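Local coordinates for putative type VI secretion protein (Escherichia coli, PDB 6SK0) that probably forms the trimeric puncturing spike at the tip of the type VI secretion system and carries a phospholipase effector on it, at residues A500-R505 / L517-G522; T525-G530 / A544-D549. All blocks are in the same frame, centred on the assembly; numbering follows the deposited sequence.

Contact 1. Residues A500-R505 / L517-G522; sequences ANNKLR and LSTEYG
The open end of the antiparallel hairpin formed by strands 503-507 and 514-519 is bridged by a glutamate and an asparagine just beyond the last backbone pair. Lys503 and Ser518 make that pair, hydrogen-bonded both ways: Lys503 N to Ser518 O is 2.9 Å and Ser518 N to Lys503 O 3.0 Å. On their face Lys503 CG lies 3.9 Å from Ser518 CB. On the other face the Leu517 and Leu504 side chains cross obliquely, Leu517 CD1 3.8 Å from Leu504 CB, and Leu504 also packs on Leu504 of the third subunit, so this face looks into the trimer.

Past the strand, Glu520 sends its CB toward 500-505. Its CG, beside the backbone N (chi1 -76°), rests 3.8 Å from both Asn501 CB and the carbonyl Ala500 O. The chain then bends at chi2 (-67°), bringing CD next to Asn501 ND2. That nitrogen donates to Glu520 OE2 at 3.0 Å through a bent bond (146° at the hydrogen); it sits above the carboxylate plane, while OE2 lies close to the amide plane. Lys524 holds the same oxygen in a salt bridge, and Arg497 binds Asn501 OD1. The amide is thus held at both ends and its flip state fixed, and the two donors on OE2, one of them cationic, probably favour an ionised Glu520.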
loop_
_atom_site.group_PDB
_atom_site.type_symbol
_atom_site.label_atom_id
_atom_site.label_comp_id
_atom_site.label_asym_id
_atom_site.label_seq_id
_atom_site.Cartn_x
_atom_site.Cartn_y
_atom_site.Cartn_z
ATOM N N ALA A 500 -23.282 -26.721 -30.908
ATOM C CA ALA A 500 -21.936 -26.479 -30.411
ATOM C C ALA A 500 -21.873 -26.397 -28.896
ATOM O O ALA A 500 -20.818 -26.060 -28.357
ATOM C CB ALA A 500 -21.374 -25.196 -31.017
ATOM N N ASN A 501 -22.975 -26.693 -28.211
ATOM C CA ASN A 501 -23.088 -26.645 -26.759
ATOM C C ASN A 501 -22.980 -25.230 -26.199
ATOM O O ASN A 501 -22.590 -25.051 -25.046
ATOM C CB ASN A 501 -22.063 -27.560 -26.079
ATOM C CG ASN A 501 -22.565 -28.120 -24.769
ATOM O OD1 ASN A 501 -23.748 -28.413 -24.623
ATOM N ND2 ASN A 501 -21.669 -28.264 -23.802
ATOM N N ASN A 502 -23.309 -24.214 -26.988
ATOM C CA ASN A 502 -23.710 -22.940 -26.411
ATOM C C ASN A 502 -25.064 -23.134 -25.760
ATOM O O ASN A 502 -26.024 -23.534 -26.423
ATOM C CB ASN A 502 -23.796 -21.848 -27.469
ATOM C CG ASN A 502 -22.468 -21.521 -28.075
ATOM O OD1 ASN A 502 -22.379 -21.238 -29.259
ATOM N ND2 ASN A 502 -21.424 -21.557 -27.270
ATOM N N LYS A 503 -25.150 -22.884 -24.466
ATOM C CA LYS A 503 -26.391 -23.157 -23.769
ATOM C C LYS A 503 -26.782 -21.977 -22.902
ATOM O O LYS A 503 -25.936 -21.268 -22.356
ATOM C CB LYS A 503 -26.293 -24.428 -22.921
ATOM C CG LYS A 503 -25.168 -24.421 -21.930
ATOM C CD LYS A 503 -25.210 -25.649 -21.050
ATOM C CE LYS A 503 -25.194 -26.916 -21.875
ATOM N NZ LYS A 503 -25.271 -28.118 -21.008
ATOM N N LEU A 504 -28.084 -21.764 -22.818
ATOM C CA LEU A 504 -28.700 -20.950 -21.784
ATOM C C LEU A 504 -29.625 -21.895 -21.031
ATOM O O LEU A 504 -30.687 -22.270 -21.533
ATOM C CB LEU A 504 -29.443 -19.759 -22.367
ATOM C CG LEU A 504 -30.385 -19.054 -21.397
ATOM C CD1 LEU A 504 -29.639 -18.572 -20.173
ATOM C CD2 LEU A 504 -31.087 -17.907 -22.079
ATOM N N ARG A 505 -29.206 -22.306 -19.847
ATOM C CA ARG A 505 -29.956 -23.249 -19.036
ATOM C C ARG A 505 -30.590 -22.519 -17.867
ATOM O O ARG A 505 -29.924 -21.744 -17.176
ATOM C CB ARG A 505 -29.055 -24.376 -18.535
ATOM C CG ARG A 505 -29.793 -25.460 -17.791
ATOM C CD ARG A 505 -28.877 -26.617 -17.454
ATOM N NE ARG A 505 -28.057 -26.340 -16.282
ATOM C CZ ARG A 505 -26.817 -26.781 -16.121
ATOM N NH1 ARG A 505 -26.144 -26.486 -15.021
ATOM N NH2 ARG A 505 -26.251 -27.521 -17.062
ATOM N N LEU A 517 -25.280 -19.609 -18.496
ATOM C CA LEU A 517 -24.973 -19.151 -19.840
ATOM C C LEU A 517 -23.552 -19.597 -20.129
ATOM O O LEU A 517 -22.603 -19.067 -19.547
ATOM C CB LEU A 517 -25.121 -17.640 -19.940
ATOM C CG LEU A 517 -25.208 -17.027 -21.328
ATOM C CD1 LEU A 517 -26.354 -17.636 -22.112
ATOM C CD2 LEU A 517 -25.373 -15.531 -21.193
ATOM N N SER A 518 -23.399 -20.582 -21.001
ATOM C CA SER A 518 -22.118 -21.255 -21.123
ATOM C C SER A 518 -21.758 -21.484 -22.579
ATOM O O SER A 518 -22.593 -21.923 -23.373
ATOM C CB SER A 518 -22.135 -22.589 -20.369
ATOM O OG SER A 518 -20.976 -23.343 -20.644
ATOM N N THR A 519 -20.512 -21.189 -22.915
ATOM C CA THR A 519 -19.925 -21.554 -24.190
ATOM C C THR A 519 -18.740 -22.474 -23.939
ATOM O O THR A 519 -18.096 -22.411 -22.889
ATOM C CB THR A 519 -19.492 -20.310 -24.992
ATOM O OG1 THR A 519 -18.952 -20.715 -26.250
ATOM C CG2 THR A 519 -18.450 -19.506 -24.248
ATOM N N GLU A 520 -18.465 -23.343 -24.905
ATOM C CA GLU A 520 -17.347 -24.267 -24.787
ATOM C C GLU A 520 -16.003 -23.613 -25.052
ATOM O O GLU A 520 -14.973 -24.235 -24.790
ATOM C CB GLU A 520 -17.523 -25.438 -25.751
ATOM C CG GLU A 520 -18.539 -26.450 -25.302
ATOM C CD GLU A 520 -18.107 -27.184 -24.058
ATOM O OE1 GLU A 520 -16.955 -27.657 -24.015
ATOM O OE2 GLU A 520 -18.915 -27.281 -23.114
ATOM N N TYR A 521 -15.984 -22.395 -25.568
ATOM C CA TYR A 521 -14.727 -21.750 -25.896
ATOM C C TYR A 521 -14.027 -21.263 -24.632
ATOM O O TYR A 521 -14.670 -20.825 -23.678
ATOM C CB TYR A 521 -14.973 -20.588 -26.850
ATOM C CG TYR A 521 -13.712 -20.016 -27.417
ATOM C CD1 TYR A 521 -13.022 -19.020 -26.749
ATOM C CD2 TYR A 521 -13.200 -20.479 -28.614
ATOM C CE1 TYR A 521 -11.869 -18.504 -27.253
ATOM C CE2 TYR A 521 -12.040 -19.968 -29.126
ATOM C CZ TYR A 521 -11.379 -18.980 -28.443
ATOM O OH TYR A 521 -10.222 -18.461 -28.954
ATOM N N GLY A 522 -12.699 -21.340 -24.637
ATOM C CA GLY A 522 -11.890 -20.900 -23.519
ATOM C C GLY A 522 -12.129 -21.717 -22.271
ATOM O O GLY A 522 -12.441 -21.168 -21.212
#

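Contact 2. Residues T525-G530 / A544-D549; sequences TQLNLG and AELRTD
Asn528 and Glu545 lie alongside each other and point the same way from a hydrogen-bonded antiparallel pair, their amide and carboxylate planes turned 47° apart. Asn528 ND2 donates to the anti lone pair of Glu545 OE1 over a very short 2.5 Å, with OE1 near the amide plane. The same nitrogen also donates to Gln526 OE1 at 3.0 Å, approaching from above that carbonyl's plane. Two bonds therefore set the rotation of the Asn528 amide. Both this pair and Gln526 with Arg547 are joined by backbone hydrogen bonds in both directions, which fixes the register of strands 525-529 and 544-548.

Gln526 runs extended beside Arg547, its amide plane almost perpendicular (88°) to the guanidinium, and Gln526 OE1 meets the aliphatic Arg547 CD at 3.6 Å. Arg547 starts from the crowded position between backbone N and carbonyl carbon (chi1 57°), then bends twice. Its NE reaches Lys524 O, its NH2 reaches Gln567 O of the second subunit, and its NH1 forms a salt bridge with Asp549 OD1 at 3.0 Å.

Strand 544-548 also pairs in parallel with a strand of the third subunit. The sheet thus continues from chain to chain, as in the intertwined trimeric beta-prism of VgrG and phage spikes.

The opposite face is apolar. Leu527 and Leu546 cross obliquely, CD1 to CD1 at 4.1 Å. Leu529 CD2 touches Ala544 CB at 3.7 Å, closing the apolar row at the Gly530 corner. At the other end Thr525 and Thr548 stand side by side with OG1 atoms 2.7 Å apart; Thr525 OG1 is also hydrogen-bonded to Tyr521 O.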
loop_
_atom_site.group_PDB
_atom_site.type_symbol
_atom_site.label_atom_id
_atom_site.label_comp_id
_atom_site.label_asym_id
_atom_site.label_seq_id
_atom_site.Cartn_x
_atom_site.Cartn_y
_atom_site.Cartn_z
ATOM N N THR A 525 -16.313 -21.059 -20.771
ATOM C CA THR A 525 -16.565 -19.658 -20.461
ATOM C C THR A 525 -18.038 -19.508 -20.122
ATOM O O THR A 525 -18.904 -19.735 -20.970
ATOM C CB THR A 525 -16.159 -18.753 -21.618
ATOM O OG1 THR A 525 -14.777 -18.955 -21.907
ATOM C CG2 THR A 525 -16.377 -17.304 -21.259
ATOM N N GLN A 526 -18.326 -19.161 -18.876
ATOM C CA GLN A 526 -19.678 -19.265 -18.360
ATOM C C GLN A 526 -20.023 -18.076 -17.488
ATOM O O GLN A 526 -19.164 -17.465 -16.851
ATOM C CB GLN A 526 -19.884 -20.534 -17.529
ATOM C CG GLN A 526 -19.376 -21.792 -18.152
ATOM C CD GLN A 526 -19.643 -22.998 -17.297
ATOM O OE1 GLN A 526 -19.582 -22.928 -16.076
ATOM N NE2 GLN A 526 -19.943 -24.115 -17.932
ATOM N N LEU A 527 -21.311 -17.775 -17.460
ATOM C CA LEU A 527 -21.923 -16.983 -16.410
ATOM C C LEU A 527 -22.905 -17.896 -15.695
ATOM O O LEU A 527 -23.858 -18.388 -16.303
ATOM C CB LEU A 527 -22.613 -15.746 -16.966
ATOM C CG LEU A 527 -23.376 -14.956 -15.909
ATOM C CD1 LEU A 527 -22.420 -14.200 -15.014
ATOM C CD2 LEU A 527 -24.360 -14.027 -16.555
ATOM N N ASN A 528 -22.656 -18.142 -14.419
ATOM C CA ASN A 528 -23.494 -19.001 -13.597
ATOM C C ASN A 528 -24.149 -18.150 -12.523
ATOM O O ASN A 528 -23.457 -17.523 -11.717
ATOM C CB ASN A 528 -22.676 -20.131 -12.981
ATOM C CG ASN A 528 -21.976 -20.968 -14.023
ATOM O OD1 ASN A 528 -22.598 -21.456 -14.955
ATOM N ND2 ASN A 528 -20.674 -21.124 -13.879
ATOM N N LEU A 529 -25.473 -18.119 -12.520
ATOM C CA LEU A 529 -26.235 -17.328 -11.571
ATOM C C LEU A 529 -27.043 -18.240 -10.666
ATOM O O LEU A 529 -27.756 -19.122 -11.147
ATOM C CB LEU A 529 -27.164 -16.353 -12.289
ATOM C CG LEU A 529 -26.541 -15.420 -13.320
ATOM C CD1 LEU A 529 -27.603 -14.507 -13.892
ATOM C CD2 LEU A 529 -25.404 -14.615 -12.708
ATOM N N GLY A 530 -26.930 -18.027 -9.367
ATOM C CA GLY A 530 -27.807 -18.682 -8.413
ATOM C C GLY A 530 -27.196 -19.938 -7.837
ATOM O O GLY A 530 -26.081 -19.916 -7.337
ATOM N N ALA A 544 -23.100 -15.578 -8.188
ATOM C CA ALA A 544 -22.805 -15.273 -9.576
ATOM C C ALA A 544 -21.353 -15.619 -9.850
ATOM O O ALA A 544 -20.453 -15.153 -9.146
ATOM C CB ALA A 544 -23.086 -13.807 -9.887
ATOM N N GLU A 545 -21.130 -16.441 -10.861
ATOM C CA GLU A 545 -19.788 -16.810 -11.278
ATOM C C GLU A 545 -19.605 -16.440 -12.739
ATOM O O GLU A 545 -20.360 -16.894 -13.602
ATOM C CB GLU A 545 -19.523 -18.297 -11.065
ATOM C CG GLU A 545 -18.108 -18.696 -11.418
ATOM C CD GLU A 545 -17.940 -20.189 -11.589
ATOM O OE1 GLU A 545 -18.829 -20.830 -12.178
ATOM O OE2 GLU A 545 -16.914 -20.726 -11.138
ATOM N N LEU A 546 -18.619 -15.609 -13.004
ATOM C CA LEU A 546 -18.136 -15.347 -14.347
ATOM C C LEU A 546 -16.770 -16.001 -14.457
ATOM O O LEU A 546 -15.831 -15.609 -13.759
ATOM C CB LEU A 546 -18.067 -13.852 -14.622
ATOM C CG LEU A 546 -17.741 -13.484 -16.062
ATOM C CD1 LEU A 546 -18.808 -14.025 -17.001
ATOM C CD2 LEU A 546 -17.605 -11.986 -16.187
ATOM N N ARG A 547 -16.664 -17.011 -15.303
ATOM C CA ARG A 547 -15.470 -17.833 -15.329
ATOM C C ARG A 547 -15.087 -18.176 -16.756
ATOM O O ARG A 547 -15.935 -18.285 -17.641
ATOM C CB ARG A 547 -15.664 -19.105 -14.518
ATOM C CG ARG A 547 -16.835 -19.926 -14.964
ATOM C CD ARG A 547 -16.463 -21.367 -15.056
ATOM N NE ARG A 547 -15.505 -21.628 -16.117
ATOM C CZ ARG A 547 -14.243 -21.984 -15.914
ATOM N NH1 ARG A 547 -13.445 -22.209 -16.943
ATOM N NH2 ARG A 547 -13.778 -22.119 -14.684
ATOM N N THR A 548 -13.791 -18.353 -16.958
ATOM C CA THR A 548 -13.214 -18.707 -18.242
ATOM C C THR A 548 -11.788 -19.155 -17.987
ATOM O O THR A 548 -11.164 -18.757 -17.004
ATOM C CB THR A 548 -13.245 -17.532 -19.234
ATOM O OG1 THR A 548 -12.684 -17.940 -20.483
ATOM C CG2 THR A 548 -12.450 -16.356 -18.712
ATOM N N ASP A 549 -11.282 -19.989 -18.882
ATOM C CA ASP A 549 -9.860 -20.282 -18.903
ATOM C C ASP A 549 -9.059 -19.179 -19.575
ATOM O O ASP A 549 -7.840 -19.125 -19.406
ATOM C CB ASP A 549 -9.611 -21.616 -19.607
ATOM C CG ASP A 549 -10.079 -22.802 -18.789
ATOM O OD1 ASP A 549 -10.526 -22.609 -17.646
ATOM O OD2 ASP A 549 -9.998 -23.939 -19.290
#

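In the fold
Contacts 1 and 2 follow each other along the chain and lie in one antiparallel sheet, their centres about 11 Å apart. Strands 514-519 and 525-529 are neighbours there and join the two: Leu517 O lies 2.8 Å from Leu527 N, a probable hydrogen bond. A second probable bond, Gly522 O to Asp549 N at 2.9 Å, ties the segment ends together, and Ser518 OG meets Gln526 NE2 across the same seam. Lys524 links the two contacts. Leu504 of contact 1 and Leu527 of contact 2 each pack on their own copy in the third subunit, consistent with a common apolar core along the spike.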